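Local coordinates for aldolase (PDB 6VOP), which is of unestablished function but belongs to the class II aldolase and adducin N-terminal domain family, at residues 21-26 against 50-55; 32-37 against 77-82; 62-67 against 82-87; 160-163 against 167-170. The protein carries 2 engineered substitutions. One frame throughout, in Å; residues are numbered along the deposited sequence.

Interaction 1: residues 21-26 against 50-55; sequences SFFQRG and GSCLGN
Phe23 lays its ring across the turn of backbone at Leu53 and Gly54. With CG anti to the backbone N (chi1 -179°), the side chain leaves the last turn of helix 7-24 directly toward the loop. Gly54 has no side chain, so its CA comes within 3.5 Å of Phe23 CG, and the Leu53 carbonyl carbon lies 4.2 Å from Phe23 CB. Farther out along the ring, Cys52 SG approaches CE1 of Phe23 to 3.6 Å. The sulfur stands obliquely to the ring, 4.1 Å from the Phe23 centroid and 31° off the normal, a Cys sulfur-aromatic contact. The helix ends here in a Schellman motif, with Gly26 at positive phi as its C-prime residue and Tyr27 N bonded to Phe22 O, so Phe23 belongs to the turn that closes the helix. On the loop side, Gly54 N donates to Cys52 SG over 3.5 Å, which ties the sulfur back to the backbone. Leu53 packs on Leu99 of strand 95-99. Ser21 of a second subunit also packs on Phe23, while Gln175 of that same neighbouring subunit meets Cys52.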
loop_
_atom_site.group_PDB
_atom_site.type_symbol
_atom_site.label_atom_id
_atom_site.label_comp_id
_atom_site.label_asym_id
_atom_site.label_seq_id
_atom_site.Cartn_x
_atom_site.Cartn_y
_atom_site.Cartn_z
ATOM N N SER A 21 10.062 9.117 -1.929
ATOM C CA SER A 21 9.790 7.702 -2.166
ATOM C C SER A 21 9.333 7.001 -0.892
ATOM O O SER A 21 8.364 6.235 -0.912
ATOM C CB SER A 21 11.037 7.027 -2.738
ATOM O OG SER A 21 10.762 5.693 -3.112
ATOM N N PHE A 22 10.023 7.250 0.224
ATOM C CA PHE A 22 9.608 6.666 1.496
ATOM C C PHE A 22 8.200 7.107 1.873
ATOM O O PHE A 22 7.416 6.317 2.413
ATOM C CB PHE A 22 10.595 7.052 2.596
ATOM C CG PHE A 22 11.848 6.231 2.602
ATOM C CD1 PHE A 22 11.804 4.869 2.351
ATOM C CD2 PHE A 22 13.074 6.822 2.861
ATOM C CE1 PHE A 22 12.961 4.111 2.356
ATOM C CE2 PHE A 22 14.232 6.072 2.869
ATOM C CZ PHE A 22 14.176 4.715 2.616
ATOM N N PHE A 23 7.860 8.364 1.589
ATOM C CA PHE A 23 6.565 8.895 1.997
ATOM C C PHE A 23 5.433 8.312 1.157
ATOM O O PHE A 23 4.398 7.910 1.701
ATOM C CB PHE A 23 6.587 10.421 1.906
ATOM C CG PHE A 23 5.300 11.080 2.323
ATOM C CD1 PHE A 23 5.043 11.349 3.657
ATOM C CD2 PHE A 23 4.360 11.452 1.378
ATOM C CE1 PHE A 23 3.864 11.962 4.040
ATOM C CE2 PHE A 23 3.185 12.065 1.756
ATOM C CZ PHE A 23 2.937 12.322 3.085
ATOM N N GLN A 24 5.615 8.250 -0.168
ATOM C CA GLN A 24 4.542 7.773 -1.038
ATOM C C GLN A 24 4.301 6.276 -0.880
ATOM O O GLN A 24 3.192 5.800 -1.146
ATOM C CB GLN A 24 4.849 8.108 -2.501
ATOM C CG GLN A 24 5.222 9.568 -2.747
ATOM C CD GLN A 24 5.680 9.830 -4.175
ATOM O OE1 GLN A 24 4.881 10.189 -5.041
ATOM N NE2 GLN A 24 6.973 9.647 -4.427
ATOM N N ARG A 25 5.306 5.521 -0.447
ATOM C CA ARG A 25 5.190 4.076 -0.325
ATOM C C ARG A 25 4.851 3.626 1.090
ATOM O O ARG A 25 4.833 2.420 1.358
ATOM C CB ARG A 25 6.479 3.403 -0.801
ATOM C CG ARG A 25 6.776 3.621 -2.278
ATOM C CD ARG A 25 8.041 2.892 -2.684
ATOM N NE ARG A 25 9.194 3.363 -1.924
ATOM C CZ ARG A 25 10.216 2.595 -1.563
ATOM N NH1 ARG A 25 10.230 1.310 -1.893
ATOM N NH2 ARG A 25 11.223 3.111 -0.873
ATOM N N GLY A 26 4.577 4.561 1.996
ATOM C CA GLY A 26 4.097 4.231 3.320
ATOM C C GLY A 26 5.162 3.982 4.366
ATOM O O GLY A 26 4.819 3.588 5.489
ATOM N N GLY A 50 10.125 19.503 11.758
ATOM C CA GLY A 50 8.785 19.886 11.341
ATOM C C GLY A 50 8.589 19.850 9.843
ATOM O O GLY A 50 7.862 20.686 9.292
ATOM N N SER A 51 9.224 18.897 9.167
ATOM C CA SER A 51 9.208 18.826 7.714
ATOM C C SER A 51 8.597 17.503 7.278
ATOM O O SER A 51 9.021 16.435 7.734
ATOM C CB SER A 51 10.621 18.982 7.145
ATOM O OG SER A 51 10.585 19.622 5.882
ATOM N N CYS A 52 7.596 17.582 6.405
ATOM C CA CYS A 52 6.988 16.396 5.819
ATOM C C CYS A 52 7.922 15.834 4.753
ATOM O O CYS A 52 8.282 16.537 3.803
ATOM C CB CYS A 52 5.623 16.739 5.226
ATOM S SG CYS A 52 4.881 15.427 4.234
ATOM N N LEU A 53 8.308 14.566 4.909
ATOM C CA LEU A 53 9.288 13.965 4.011
ATOM C C LEU A 53 8.798 13.893 2.567
ATOM O O LEU A 53 9.621 13.754 1.653
ATOM C CB LEU A 53 9.660 12.568 4.509
ATOM C CG LEU A 53 10.527 12.517 5.769
ATOM C CD1 LEU A 53 10.974 11.091 6.055
ATOM C CD2 LEU A 53 11.729 13.441 5.636
ATOM N N GLY A 54 7.489 13.995 2.337
ATOM C CA GLY A 54 6.954 13.906 0.991
ATOM C C GLY A 54 7.016 15.180 0.175
ATOM O O GLY A 54 6.782 15.131 -1.037
ATOM N N ASN A 55 7.325 16.316 0.800
ATOM C CA ASN A 55 7.381 17.599 0.109
ATOM C C ASN A 55 8.531 18.435 0.677
ATOM O O ASN A 55 8.350 19.523 1.215
ATOM C CB ASN A 55 6.046 18.335 0.222
ATOM C CG ASN A 55 5.983 19.566 -0.660
ATOM O OD1 ASN A 55 6.743 19.694 -1.620
ATOM N ND2 ASN A 55 5.076 20.481 -0.338
#

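Interaction 2: residues 32-37 against 77-82; sequences AGNLSL and SAAVLF. Engineered in segment 77-82: Ala78 (natural residue Lys), Ala79 (natural residue Glu).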
loop_
_atom_site.group_PDB
_atom_site.type_symbol
_atom_site.label_atom_id
_atom_site.label_comp_id
_atom_site.label_asym_id
_atom_site.label_seq_id
_atom_site.Cartn_x
_atom_site.Cartn_y
_atom_site.Cartn_z
ATOM N N ALA A 32 7.082 12.186 11.150
ATOM C CA ALA A 32 7.851 11.250 11.963
ATOM C C ALA A 32 8.987 10.677 11.118
ATOM O O ALA A 32 8.773 9.797 10.281
ATOM C CB ALA A 32 6.931 10.165 12.510
ATOM N N GLY A 33 10.203 11.173 11.346
ATOM C CA GLY A 33 11.361 10.665 10.636
ATOM C C GLY A 33 12.312 11.742 10.161
ATOM O O GLY A 33 11.963 12.926 10.143
ATOM N N ASN A 34 13.520 11.337 9.771
ATOM C CA ASN A 34 14.539 12.259 9.292
ATOM C C ASN A 34 15.652 11.467 8.622
ATOM O O ASN A 34 15.956 10.341 9.025
ATOM C CB ASN A 34 15.105 13.110 10.434
ATOM C CG ASN A 34 15.350 12.303 11.691
ATOM O OD1 ASN A 34 16.437 11.763 11.893
ATOM N ND2 ASN A 34 14.339 12.219 12.548
ATOM N N LEU A 35 16.253 12.071 7.598
ATOM C CA LEU A 35 17.366 11.482 6.870
ATOM C C LEU A 35 18.568 12.414 6.912
ATOM O O LEU A 35 18.422 13.637 7.005
ATOM C CB LEU A 35 17.002 11.206 5.410
ATOM C CG LEU A 35 15.594 10.677 5.159
ATOM C CD1 LEU A 35 15.297 10.672 3.670
ATOM C CD2 LEU A 35 15.451 9.285 5.745
ATOM N N SER A 36 19.760 11.826 6.832
ATOM C CA SER A 36 20.988 12.606 6.791
ATOM C C SER A 36 22.050 11.840 6.017
ATOM O O SER A 36 22.071 10.606 6.017
ATOM C CB SER A 36 21.495 12.947 8.198
ATOM O OG SER A 36 22.057 11.811 8.829
ATOM N N LEU A 37 22.931 12.588 5.354
ATOM C CA LEU A 37 24.063 12.016 4.642
ATOM C C LEU A 37 25.291 12.884 4.875
ATOM O O LEU A 37 25.191 14.032 5.320
ATOM C CB LEU A 37 23.784 11.875 3.136
ATOM C CG LEU A 37 23.568 13.139 2.295
ATOM C CD1 LEU A 37 24.864 13.615 1.640
ATOM C CD2 LEU A 37 22.501 12.893 1.239
ATOM N N SER A 77 16.390 18.519 12.447
ATOM C CA SER A 77 15.572 17.725 13.351
ATOM C C SER A 77 16.328 17.451 14.647
ATOM O O SER A 77 17.558 17.366 14.669
ATOM C CB SER A 77 15.164 16.410 12.684
ATOM O OG SER A 77 16.189 15.929 11.831
ATOM N N ALA A 78 15.577 17.325 15.744
ATOM C CA ALA A 78 16.199 17.027 17.028
ATOM C C ALA A 78 16.857 15.656 17.038
ATOM O O ALA A 78 17.746 15.412 17.862
ATOM C CB ALA A 78 15.165 17.123 18.151
ATOM N N ALA A 79 16.446 14.760 16.139
ATOM C CA ALA A 79 17.045 13.436 16.037
ATOM C C ALA A 79 18.447 13.464 15.446
ATOM O O ALA A 79 19.153 12.454 15.531
ATOM C CB ALA A 79 16.150 12.523 15.196
ATOM N N VAL A 80 18.864 14.587 14.855
ATOM C CA VAL A 80 20.214 14.713 14.316
ATOM C C VAL A 80 21.267 14.496 15.396
ATOM O O VAL A 80 22.406 14.123 15.089
ATOM C CB VAL A 80 20.365 16.091 13.628
ATOM C CG1 VAL A 80 21.804 16.356 13.204
ATOM C CG2 VAL A 80 19.444 16.179 12.421
ATOM N N LEU A 81 20.901 14.684 16.667
ATOM C CA LEU A 81 21.865 14.518 17.751
ATOM C C LEU A 81 22.453 13.112 17.770
ATOM O O LEU A 81 23.661 12.946 17.979
ATOM C CB LEU A 81 21.210 14.847 19.091
ATOM C CG LEU A 81 21.275 16.324 19.481
ATOM C CD1 LEU A 81 20.465 16.586 20.739
ATOM C CD2 LEU A 81 22.719 16.767 19.662
ATOM N N PHE A 82 21.630 12.086 17.548
ATOM C CA PHE A 82 22.185 10.741 17.495
ATOM C C PHE A 82 22.681 10.360 16.107
ATOM O O PHE A 82 23.442 9.394 15.986
ATOM C CB PHE A 82 21.180 9.695 18.021
ATOM C CG PHE A 82 19.910 9.558 17.218
ATOM C CD1 PHE A 82 19.892 8.864 16.013
ATOM C CD2 PHE A 82 18.715 10.061 17.710
ATOM C CE1 PHE A 82 18.719 8.718 15.295
ATOM C CE2 PHE A 82 17.540 9.916 16.999
ATOM C CZ PHE A 82 17.541 9.244 15.788
#
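The Asn34 amide has the methyl of Ala79 set off its forked end, tilted out of the amide plane so that it belongs to neither a pure face nor a pure edge. Ala79 CB is 3.2 Å from Asn34 ND2 and 3.4 Å from Asn34 OD1, almost midway between the two polar atoms. The other flat group, the Phe82 ring, carries Ala79 O over the centre of one face, 3.2 Å above its plane, and packs edge-to-face with His98. Closer to the strand, Ser77 OG comes to 3.3 Å from Asn34 CB. Ser77 chi1 of 34° sets OG between the backbone N and the carbonyl carbon, and that hydroxyl is hydrogen-bonded with Thr47 O. Ser77 to Val80 forms a type I turn leading into helix 80-89, so the contact sets the start of that helix against strand 33-38. Ala79 is engineered, Glu in the natural sequence, so the methyl-amide contact belongs to the engineered protein. Asn34 also touches His98, one of three histidines (with His100 and His165) that may form an empty metal site. Asn34 OD1 has a weak hydrogen bond with His83 NE2; across the contact itself the amide meets only a methyl, so the join rests on packing, with polar ties to residues outside the two segments.

Interaction 3: residues 62-67 against 82-87; sequences SKVAAD and FHLALY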
loop_
_atom_site.group_PDB
_atom_site.type_symbol
_atom_site.label_atom_id
_atom_site.label_comp_id
_atom_site.label_asym_id
_atom_site.label_seq_id
_atom_site.Cartn_x
_atom_site.Cartn_y
_atom_site.Cartn_z
ATOM N N SER A 62 18.897 21.031 5.992
ATOM C CA SER A 62 19.833 21.499 7.003
ATOM C C SER A 62 21.261 21.092 6.657
ATOM O O SER A 62 21.504 20.105 5.958
ATOM C CB SER A 62 19.456 20.946 8.377
ATOM O OG SER A 62 18.092 21.199 8.666
ATOM N N LYS A 63 22.213 21.877 7.159
ATOM C CA LYS A 63 23.640 21.629 6.975
ATOM C C LYS A 63 24.302 21.772 8.338
ATOM O O LYS A 63 24.293 22.861 8.923
ATOM C CB LYS A 63 24.240 22.598 5.955
ATOM C CG LYS A 63 25.600 22.198 5.409
ATOM C CD LYS A 63 25.985 23.078 4.227
ATOM C CE LYS A 63 27.434 22.867 3.818
ATOM N NZ LYS A 63 27.897 23.913 2.858
ATOM N N VAL A 64 24.858 20.677 8.854
ATOM C CA VAL A 64 25.431 20.635 10.195
ATOM C C VAL A 64 26.868 20.142 10.101
ATOM O O VAL A 64 27.162 19.193 9.366
ATOM C CB VAL A 64 24.606 19.733 11.140
ATOM C CG1 VAL A 64 25.166 19.784 12.552
ATOM C CG2 VAL A 64 23.141 20.148 11.132
ATOM N N ALA A 65 27.760 20.788 10.848
ATOM C CA ALA A 65 29.151 20.373 10.901
ATOM C C ALA A 65 29.309 19.140 11.787
ATOM O O ALA A 65 28.391 18.727 12.499
ATOM C CB ALA A 65 30.032 21.512 11.411
ATOM N N ALA A 66 30.506 18.551 11.741
ATOM C CA ALA A 66 30.762 17.334 12.506
ATOM C C ALA A 66 30.632 17.566 14.006
ATOM O O ALA A 66 30.258 16.648 14.746
ATOM C CB ALA A 66 32.150 16.787 12.170
ATOM N N ASP A 67 30.925 18.777 14.476
ATOM C CA ASP A 67 30.813 19.093 15.894
ATOM C C ASP A 67 29.392 19.447 16.317
ATOM O O ASP A 67 29.169 19.732 17.499
ATOM C CB ASP A 67 31.759 20.243 16.254
ATOM C CG ASP A 67 31.643 21.413 15.300
ATOM O OD1 ASP A 67 30.555 22.022 15.236
ATOM O OD2 ASP A 67 32.639 21.726 14.615
ATOM N N PHE A 82 21.630 12.086 17.548
ATOM C CA PHE A 82 22.185 10.741 17.495
ATOM C C PHE A 82 22.681 10.360 16.107
ATOM O O PHE A 82 23.442 9.394 15.986
ATOM C CB PHE A 82 21.180 9.695 18.021
ATOM C CG PHE A 82 19.910 9.558 17.218
ATOM C CD1 PHE A 82 19.892 8.864 16.013
ATOM C CD2 PHE A 82 18.715 10.061 17.710
ATOM C CE1 PHE A 82 18.719 8.718 15.295
ATOM C CE2 PHE A 82 17.540 9.916 16.999
ATOM C CZ PHE A 82 17.541 9.244 15.788
ATOM N N HIS A 83 22.283 11.091 15.064
ATOM C CA HIS A 83 22.948 10.940 13.775
ATOM C C HIS A 83 24.439 11.221 13.911
ATOM O O HIS A 83 25.278 10.441 13.449
ATOM C CB HIS A 83 22.321 11.876 12.740
ATOM C CG HIS A 83 20.985 11.424 12.238
ATOM N ND1 HIS A 83 20.708 11.268 10.897
ATOM C CD2 HIS A 83 19.846 11.106 12.897
ATOM C CE1 HIS A 83 19.458 10.870 10.750
ATOM N NE2 HIS A 83 18.913 10.763 11.948
ATOM N N LEU A 84 24.782 12.333 14.567
ATOM C CA LEU A 84 26.183 12.693 14.757
ATOM C C LEU A 84 26.920 11.666 15.604
ATOM O O LEU A 84 28.119 11.443 15.403
ATOM C CB LEU A 84 26.281 14.077 15.396
ATOM C CG LEU A 84 25.828 15.254 14.532
ATOM C CD1 LEU A 84 25.312 16.384 15.404
ATOM C CD2 LEU A 84 26.972 15.734 13.656
ATOM N N ALA A 85 26.226 11.036 16.555
ATOM C CA ALA A 85 26.856 10.000 17.365
ATOM C C ALA A 85 27.290 8.816 16.513
ATOM O O ALA A 85 28.336 8.212 16.776
ATOM C CB ALA A 85 25.902 9.544 18.468
ATOM N N LEU A 86 26.510 8.478 15.484
ATOM C CA LEU A 86 26.863 7.353 14.627
ATOM C C LEU A 86 28.045 7.690 13.729
ATOM O O LEU A 86 28.923 6.847 13.508
ATOM C CB LEU A 86 25.655 6.936 13.792
ATOM C CG LEU A 86 24.441 6.497 14.610
ATOM C CD1 LEU A 86 23.211 6.361 13.725
ATOM C CD2 LEU A 86 24.737 5.194 15.337
ATOM N N TYR A 87 28.085 8.912 13.198
ATOM C CA TYR A 87 29.205 9.308 12.351
ATOM C C TYR A 87 30.503 9.391 13.141
ATOM O O TYR A 87 31.572 9.065 12.610
ATOM C CB TYR A 87 28.913 10.649 11.676
ATOM C CG TYR A 87 27.767 10.622 10.689
ATOM C CD1 TYR A 87 27.816 9.819 9.555
ATOM C CD2 TYR A 87 26.642 11.410 10.884
ATOM C CE1 TYR A 87 26.768 9.798 8.648
ATOM C CE2 TYR A 87 25.590 11.392 9.986
ATOM C CZ TYR A 87 25.659 10.588 8.869
ATOM O OH TYR A 87 24.612 10.576 7.974
#
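Leu84 reaches out from helix 80-89 toward the end of strand 62-64, and its two methyls divide the work. CG stands anti to the carbonyl carbon and beside the backbone N (chi1 -68°), which carries the fork toward the strand. CD2 goes to the backbone: it lies 3.5 Å from Ala65 O and 3.6 Å from Ala66 O, with the two oxygens themselves 3.6 Å apart, so the methyl faces both oxygens from one side, forming a nearly equilateral triangle with them. CD1 takes the other direction, toward Val64, whose side chain points from the strand to the helix. Val64 holds CG1 anti to its backbone N (chi1 -176°), and this branch meets Leu84 CD1 at 4.4 Å, whereas Val64 CG2 is 6.1 Å from the same methyl. The contact is thus van der Waals throughout, with no hydrogen bond between the segments. The oxygen of Ala66 has a weak bond from Arg88 NH1, one residue beyond the segment, so the same helix approaches this carbonyl with both a methyl and a guanidinium. Ala65 and Ala66 contribute mainly main-chain atoms, Ala65 directing its own methyl away from the helix. This is a helix lying against a mixed beta sheet, here at strand 62-64, next to the outermost strand 70-72, in the alpha/beta architecture of the class II aldolase and adducin N-terminal domain.

Interaction 4: residues 160-163 against 167-170; sequences FLLA and PVVC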
loop_
_atom_site.group_PDB
_atom_site.type_symbol
_atom_site.label_atom_id
_atom_site.label_comp_id
_atom_site.label_asym_id
_atom_site.label_seq_id
_atom_site.Cartn_x
_atom_site.Cartn_y
_atom_site.Cartn_z
ATOM N N PHE A 160 19.877 -0.531 13.808
ATOM C CA PHE A 160 19.489 -0.512 15.211
ATOM C C PHE A 160 17.977 -0.390 15.304
ATOM O O PHE A 160 17.341 0.265 14.473
ATOM C CB PHE A 160 20.152 0.645 15.973
ATOM C CG PHE A 160 21.610 0.824 15.663
ATOM C CD1 PHE A 160 22.573 0.169 16.410
ATOM C CD2 PHE A 160 22.018 1.645 14.624
ATOM C CE1 PHE A 160 23.916 0.329 16.129
ATOM C CE2 PHE A 160 23.356 1.808 14.335
ATOM C CZ PHE A 160 24.309 1.149 15.089
ATOM N N LEU A 161 17.406 -1.020 16.326
ATOM C CA LEU A 161 15.970 -0.958 16.579
ATOM C C LEU A 161 15.744 -0.301 17.935
ATOM O O LEU A 161 16.066 -0.884 18.975
ATOM C CB LEU A 161 15.338 -2.347 16.529
ATOM C CG LEU A 161 13.809 -2.340 16.530
ATOM C CD1 LEU A 161 13.274 -1.595 15.315
ATOM C CD2 LEU A 161 13.261 -3.754 16.580
ATOM N N LEU A 162 15.188 0.907 17.919
ATOM C CA LEU A 162 14.887 1.646 19.139
ATOM C C LEU A 162 13.521 1.208 19.656
ATOM O O LEU A 162 12.522 1.303 18.936
ATOM C CB LEU A 162 14.907 3.151 18.879
ATOM C CG LEU A 162 16.254 3.880 18.879
ATOM C CD1 LEU A 162 17.177 3.340 17.801
ATOM C CD2 LEU A 162 16.041 5.375 18.695
ATOM N N ALA A 163 13.482 0.740 20.902
ATOM C CA ALA A 163 12.262 0.169 21.461
ATOM C C ALA A 163 11.156 1.212 21.560
ATOM O O ALA A 163 11.392 2.360 21.948
ATOM C CB ALA A 163 12.545 -0.425 22.840
ATOM N N PRO A 167 13.158 1.775 13.710
ATOM C CA PRO A 167 14.517 1.444 13.276
ATOM C C PRO A 167 15.354 2.675 12.954
ATOM O O PRO A 167 14.844 3.755 12.652
ATOM C CB PRO A 167 14.270 0.621 12.005
ATOM C CG PRO A 167 13.060 1.265 11.419
ATOM C CD PRO A 167 12.192 1.660 12.603
ATOM N N VAL A 168 16.670 2.478 13.025
ATOM C CA VAL A 168 17.662 3.478 12.640
ATOM C C VAL A 168 18.754 2.729 11.885
ATOM O O VAL A 168 19.453 1.896 12.471
ATOM C CB VAL A 168 18.252 4.228 13.844
ATOM C CG1 VAL A 168 19.453 5.056 13.417
ATOM C CG2 VAL A 168 17.198 5.113 14.494
ATOM N N VAL A 169 18.897 3.014 10.593
ATOM C CA VAL A 169 19.771 2.249 9.713
ATOM C C VAL A 169 20.824 3.173 9.115
ATOM O O VAL A 169 20.531 4.318 8.757
ATOM C CB VAL A 169 18.969 1.538 8.603
ATOM C CG1 VAL A 169 19.862 0.598 7.824
ATOM C CG2 VAL A 169 17.798 0.771 9.203
ATOM N N CYS A 170 22.049 2.667 9.008
ATOM C CA CYS A 170 23.179 3.391 8.445
ATOM C C CYS A 170 23.557 2.794 7.094
ATOM O O CYS A 170 23.016 1.774 6.659
ATOM C CB CYS A 170 24.375 3.356 9.401
ATOM S SG CYS A 170 24.094 4.111 11.012
#
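Phe160 can be followed outward from its CB, which lies 3.8 Å from Val168 O on the neighbouring strand. With CG beside the backbone N (chi1 -44°), the ring turns along that strand, and CD2 passes the same Val168 O at 3.4 Å, the oxygen standing at the ring edge near its plane. CD2 also faces Val168 CG1 at 4.4 Å. One atom on, CE2 of Phe160 meets Cys170 SG at 4.1 Å, again edge-on, a Cys sulfur-aromatic contact. Outside the hairpin, Leu86 of helix 80-89 and Leu150 and Leu153 of helix 144-153 pack on this phenylalanine. Two backbone bonds join the pair: Phe160 N to Val168 O at 2.8 Å, bent at the hydrogen (133°), and Val168 N to Phe160 O at 2.7 Å, much straighter (160°). Pro167 CA-H makes a bent contact with Phe160 O. Leu161 and Pro167 lie on the other face of the sheet, CD1 of Leu161 against CB of Pro167 at 4.1 Å. On the Phe160 side, Leu162 CD1 reaches Val168 CG2 at 3.8 Å, the two side chains crossing at a slant. Phe160 with Val168 is a hydrogen-bonded antiparallel pair and Leu161 with Pro167 a non-hydrogen-bonded one, the pairing of a beta hairpin, here strands 159-162 and 166-171 within the central mixed sheet.

How the interactions relate
Interactions 2 and 3 share Phe82 and helix 80-89, with centres about 9 Å apart. Between them Ser36 OG makes probable hydrogen bonds to His83 ND1, 2.5 Å away, and to Tyr87 OH. The same helix leads on to interaction 4: Leu86 CD1 touches Cys170 SG at 3.6 Å, and Phe82 CE1 touches Val168 CG2 at 4.0 Å. Asn34 of interaction 2 and Val168 of interaction 4 both touch residues of the possible empty metal site, the unconfirmed grouping of His98, His100 and His165. Interaction 1 lies apart, its centre about 14 Å from that of interaction 2 and its surroundings shared with neighbouring subunits, although helix 7-24 and strand 33-38 follow each other in the chain.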